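Local coordinates for regulator of nonsense transcripts 2 (Homo sapiens, PDB 4CEM), which takes part in nonsense-mediated mRNA decay as the factor UPF2, a protein with three MIF4G domains, at residues N34-D37 with S38-E41. Numbering follows the deposited sequence.
Sequences NAPD and SRPE
Arg39 folds back over the turn before it, laying one face of its guanidinium across Ala35 and the backbone N of Pro36. The Ala35 methyl meets that face off-centre, near its edge on the NH2 side, with CB 4.1 Å from Arg39 NH2, while Arg39 NH1 comes to 3.6 Å from Pro36 CA. Nearer the backbone, Arg39 CG passes 3.6 Å from the carbonyl O of Ala35. The first torsion (chi1 -65°) puts CG beside the backbone N of Arg39 and so close to that oxygen; from there the chain runs extended to NE, and a quarter turn about the CD-NE bond (chi4 89°) brings the guanidinium back over Ala35 and Pro36. The backbone here is a short 3-10 turn in the loop that links helix 6-33 to helix 42-46 in this all-helical MIF4G fold. Ser38 N donates to Ala35 O at 3.0 Å, the i to i+3 spacing of such a turn. A second bond of the same spacing, from Arg39 N to Pro36 O, is weak at 3.4 Å. Arg39 NH2 donates a hydrogen bond to the backbone O of His114 in helix 103-116, and the methyl of Ala35 packs on His114 and Gln115 of the same helix. A leucine in place of Arg39 would probably uncover part of the Ala35 methyl and leave the carbonyl oxygen of His114 without this partner from the loop.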
loop_
_atom_site.group_PDB
_atom_site.type_symbol
_atom_site.label_atom_id
_atom_site.label_comp_id
_atom_site.label_asym_id
_atom_site.label_seq_id
_atom_site.Cartn_x
_atom_site.Cartn_y
_atom_site.Cartn_z
ATOM N N ASN A 34 18.151 -8.739 12.861
ATOM C CA ASN A 34 19.363 -8.940 13.666
ATOM C C ASN A 34 19.564 -7.901 14.781
ATOM O O ASN A 34 20.499 -8.007 15.558
ATOM C CB ASN A 34 20.591 -8.959 12.757
ATOM C CG ASN A 34 21.695 -9.853 13.283
ATOM O OD1 ASN A 34 21.477 -11.035 13.540
ATOM N ND2 ASN A 34 22.889 -9.301 13.425
ATOM N N ALA A 35 18.672 -6.918 14.869
ATOM C CA ALA A 35 18.781 -5.814 15.837
ATOM C C ALA A 35 18.978 -6.199 17.313
ATOM O O ALA A 35 19.812 -5.604 17.997
ATOM C CB ALA A 35 17.562 -4.905 15.717
ATOM N N PRO A 36 18.205 -7.175 17.820
ATOM C CA PRO A 36 18.226 -7.415 19.260
ATOM C C PRO A 36 19.621 -7.551 19.838
ATOM O O PRO A 36 19.975 -6.847 20.788
ATOM C CB PRO A 36 17.467 -8.731 19.405
ATOM C CG PRO A 36 16.519 -8.728 18.266
ATOM C CD PRO A 36 17.247 -8.061 17.136
ATOM N N ASP A 37 20.419 -8.419 19.235
ATOM C CA ASP A 37 21.694 -8.803 19.821
ATOM C C ASP A 37 22.683 -7.647 19.924
ATOM O O ASP A 37 23.656 -7.754 20.661
ATOM C CB ASP A 37 22.311 -9.966 19.042
ATOM C CG ASP A 37 21.375 -11.162 18.946
ATOM O OD1 ASP A 37 20.853 -11.600 19.995
ATOM O OD2 ASP A 37 21.156 -11.652 17.815
ATOM N N SER A 38 22.443 -6.548 19.206
ATOM C CA SER A 38 23.346 -5.399 19.271
ATOM C C SER A 38 22.645 -4.029 19.365
ATOM O O SER A 38 23.004 -3.091 18.653
ATOM C CB SER A 38 24.309 -5.423 18.079
ATOM O OG SER A 38 23.700 -4.893 16.919
ATOM N N ARG A 39 21.664 -3.910 20.256
ATOM C CA ARG A 39 21.189 -2.597 20.666
ATOM C C ARG A 39 22.219 -2.009 21.632
ATOM O O ARG A 39 22.922 -2.760 22.311
ATOM C CB ARG A 39 19.806 -2.687 21.317
ATOM C CG ARG A 39 18.735 -3.158 20.351
ATOM C CD ARG A 39 17.359 -2.681 20.748
ATOM N NE ARG A 39 16.354 -2.892 19.700
ATOM C CZ ARG A 39 15.617 -3.995 19.542
ATOM N NH1 ARG A 39 15.769 -5.052 20.343
ATOM N NH2 ARG A 39 14.711 -4.047 18.569
ATOM N N PRO A 40 22.333 -0.672 21.687
ATOM C CA PRO A 40 23.330 -0.078 22.586
ATOM C C PRO A 40 22.914 -0.176 24.056
ATOM O O PRO A 40 21.777 -0.533 24.350
ATOM C CB PRO A 40 23.393 1.391 22.138
ATOM C CG PRO A 40 22.576 1.481 20.882
ATOM C CD PRO A 40 21.593 0.358 20.945
ATOM N N GLU A 41 23.826 0.150 24.967
ATOM C CA GLU A 41 23.554 0.008 26.403
ATOM C C GLU A 41 23.530 1.340 27.153
ATOM O O GLU A 41 23.876 2.390 26.604
ATOM C CB GLU A 41 24.527 -0.971 27.079
ATOM C CG GLU A 41 25.645 -1.529 26.208
ATOM C CD GLU A 41 25.998 -2.961 26.576
ATOM O OE1 GLU A 41 25.084 -3.818 26.569
ATOM O OE2 GLU A 41 27.184 -3.232 26.867
#